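Local coordinates for PKD domain (Vibrio anguillarum, PDB 6AEM), which binds calcium as a domain of the Epp protease, in which it probably has an accessory role that is not established, at residues V9-L14 with F24-D29. Numbering follows the deposited sequence. Where two conformers were deposited one is given.
Sequences VANFEL and FNYSHD. With ZN (zinc ion), chain D; CA (calcium ion), chain C.
Val9 lies over one face of the His28 imidazole, a CH-pi contact with CB 4.1 Å from the ring centroid and offset toward the rim. At the edge of that ring, ND1 donates to Tyr26 O almost in the ring plane. This bond fixes the rotation of the imidazole. His28 NE2 binds a zinc ion at 2.1 Å; Glu30 is a further ligand. The Tyr26 ring has Phe24 O over the centre of one face. Asn11 ND2 and Glu13 OE1 lie at its edge, in plane. Tyr26 OH donates to Glu13 OE1 over 2.8 Å, reaching it from above the carboxylate plane. Glu13 CG is anti to the backbone N (chi1 176°), and CB packs against Tyr26 CE2. Residues 12-14 and 24-25 are the open end of the PKD-domain hairpin of strands 12-17 and 20-25; the loops beyond continue alongside. Glu13-Phe24 is a hydrogen-bonded antiparallel pair, Phe12-Asn25 a non-hydrogen-bonded one. Val9-His28 is a single hydrogen-bonded bridge. Between Phe12-Asn25 and that bridge the pairing is irregular. There Ser27 OG accepts from Asn11 N at 3.0 Å, while Tyr26 N donates to Asn11 O from above the carbonyl plane. Asn25 OD1 accepts from Ser27 N at 2.9 Å, an Asx turn. Asn11 OD1 accepts from Arg80 NH2. Asp29 binds the calcium ion through both carboxylate oxygens, with Asn5, Gln6, Asp31 and Asp70.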
loop_
_atom_site.group_PDB
_atom_site.type_symbol
_atom_site.label_atom_id
_atom_site.label_comp_id
_atom_site.label_asym_id
_atom_site.label_seq_id
_atom_site.Cartn_x
_atom_site.Cartn_y
_atom_site.Cartn_z
ATOM N N VAL A 9 6.805 2.409 -10.122
ATOM C CA VAL A 9 7.361 2.676 -8.792
ATOM C C VAL A 9 6.241 2.553 -7.765
ATOM O O VAL A 9 5.255 3.281 -7.830
ATOM C CB VAL A 9 7.976 4.081 -8.713
ATOM C CG1 VAL A 9 8.506 4.348 -7.312
ATOM C CG2 VAL A 9 9.076 4.260 -9.743
ATOM N N ALA A 10 6.370 1.609 -6.842
ATOM C CA ALA A 10 5.439 1.421 -5.733
ATOM C C ALA A 10 6.010 2.086 -4.490
ATOM O O ALA A 10 7.141 1.802 -4.087
ATOM C CB ALA A 10 5.196 -0.052 -5.433
ATOM N N ASN A 11 5.261 3.018 -3.917
ATOM C CA ASN A 11 5.689 3.633 -2.671
ATOM C C ASN A 11 4.503 4.264 -1.973
ATOM O O ASN A 11 3.513 4.623 -2.602
ATOM C CB ASN A 11 6.755 4.690 -2.903
ATOM C CG ASN A 11 7.391 5.131 -1.620
ATOM O OD1 ASN A 11 7.397 4.400 -0.618
ATOM N ND2 ASN A 11 7.935 6.329 -1.628
ATOM N N PHE A 12 4.636 4.401 -0.653
ATOM C CA PHE A 12 3.559 4.918 0.174
ATOM C C PHE A 12 4.127 5.321 1.523
ATOM O O PHE A 12 5.251 4.966 1.879
ATOM C CB PHE A 12 2.409 3.893 0.298
ATOM C CG PHE A 12 2.796 2.614 1.019
ATOM C CD1 PHE A 12 2.613 2.499 2.391
ATOM C CD2 PHE A 12 3.311 1.529 0.324
ATOM C CE1 PHE A 12 2.978 1.326 3.065
ATOM C CE2 PHE A 12 3.649 0.369 0.979
ATOM C CZ PHE A 12 3.480 0.273 2.348
ATOM N N GLU A 13 3.301 6.031 2.274
ATOM C CA GLU A 13 3.539 6.352 3.663
ATOM C C GLU A 13 2.240 6.112 4.397
ATOM O O GLU A 13 1.162 6.364 3.857
ATOM C CB GLU A 13 3.920 7.812 3.769
ATOM C CG GLU A 13 4.114 8.350 5.174
ATOM C CD GLU A 13 4.598 9.807 5.187
ATOM O OE1 GLU A 13 5.099 10.288 4.159
ATOM O OE2 GLU A 13 4.511 10.523 6.245
ATOM N N LEU A 14 2.346 5.666 5.645
ATOM C CA LEU A 14 1.176 5.417 6.475
ATOM C C LEU A 14 1.016 6.485 7.543
ATOM O O LEU A 14 1.996 6.958 8.122
ATOM C CB LEU A 14 1.269 4.049 7.151
ATOM C CG LEU A 14 1.437 2.903 6.156
ATOM C CD1 LEU A 14 1.623 1.595 6.904
ATOM C CD2 LEU A 14 0.238 2.831 5.244
ATOM N N PHE A 24 -0.976 7.237 2.272
ATOM C CA PHE A 24 -0.648 8.238 1.270
ATOM C C PHE A 24 0.107 7.466 0.206
ATOM O O PHE A 24 1.150 6.894 0.492
ATOM C CB PHE A 24 0.242 9.363 1.830
ATOM C CG PHE A 24 -0.280 10.023 3.081
ATOM C CD1 PHE A 24 -1.565 10.482 3.143
ATOM C CD2 PHE A 24 0.553 10.203 4.192
ATOM C CE1 PHE A 24 -2.034 11.094 4.290
ATOM C CE2 PHE A 24 0.078 10.824 5.339
ATOM C CZ PHE A 24 -1.204 11.245 5.374
ATOM N N ASN A 25 -0.395 7.496 -1.009
ATOM C CA ASN A 25 0.143 6.659 -2.073
ATOM C C ASN A 25 1.037 7.515 -2.969
ATOM O O ASN A 25 0.579 8.492 -3.561
ATOM C CB ASN A 25 -0.983 6.026 -2.887
ATOM C CG ASN A 25 -0.487 4.860 -3.739
ATOM O OD1 ASN A 25 0.683 4.811 -4.142
ATOM N ND2 ASN A 25 -1.356 3.899 -3.992
ATOM N N TYR A 26 2.313 7.174 -3.029
ATOM C CA TYR A 26 3.274 7.903 -3.846
ATOM C C TYR A 26 3.661 7.136 -5.100
ATOM O O TYR A 26 4.690 7.439 -5.720
ATOM C CB TYR A 26 4.527 8.206 -3.020
ATOM C CG TYR A 26 4.265 8.894 -1.693
ATOM C CD1 TYR A 26 3.208 9.799 -1.533
ATOM C CD2 TYR A 26 5.077 8.660 -0.608
ATOM C CE1 TYR A 26 2.979 10.452 -0.322
ATOM C CE2 TYR A 26 4.857 9.303 0.609
ATOM C CZ TYR A 26 3.802 10.183 0.736
ATOM O OH TYR A 26 3.570 10.837 1.936
ATOM N N SER A 27 2.906 6.094 -5.440
ATOM C CA SER A 27 3.228 5.234 -6.575
ATOM C C SER A 27 2.960 5.954 -7.888
ATOM O O SER A 27 2.025 6.757 -8.010
ATOM C CB SER A 27 2.425 3.936 -6.507
ATOM O OG SER A 27 2.621 3.228 -5.279
ATOM N N HIS A 28 3.764 5.641 -8.886
ATOM C CA HIS A 28 3.651 6.296 -10.186
ATOM C C HIS A 28 4.439 5.486 -11.193
ATOM O O HIS A 28 5.272 4.659 -10.832
ATOM C CB HIS A 28 4.168 7.760 -10.128
ATOM C CG HIS A 28 5.604 7.863 -9.739
ATOM N ND1 HIS A 28 6.050 7.670 -8.450
ATOM C CD2 HIS A 28 6.709 8.097 -10.485
ATOM C CE1 HIS A 28 7.364 7.786 -8.424
ATOM N NE2 HIS A 28 7.789 8.053 -9.643
ATOM N N ASP A 29 4.180 5.760 -12.466
ATOM C CA ASP A 29 4.922 5.156 -13.572
ATOM C C ASP A 29 5.628 6.281 -14.328
ATOM O O ASP A 29 4.976 7.208 -14.816
ATOM C CB ASP A 29 3.963 4.379 -14.478
ATOM C CG ASP A 29 4.668 3.463 -15.466
ATOM O OD1 ASP A 29 5.726 2.925 -15.119
ATOM O OD2 ASP A 29 4.137 3.245 -16.571
HETATM ZN ZN ZN D . 9.629 8.830 -10.170
HETATM CA CA CA C . 5.956 1.786 -17.310
HETATM O O HOH W 1 4.435 1.944 -19.143
#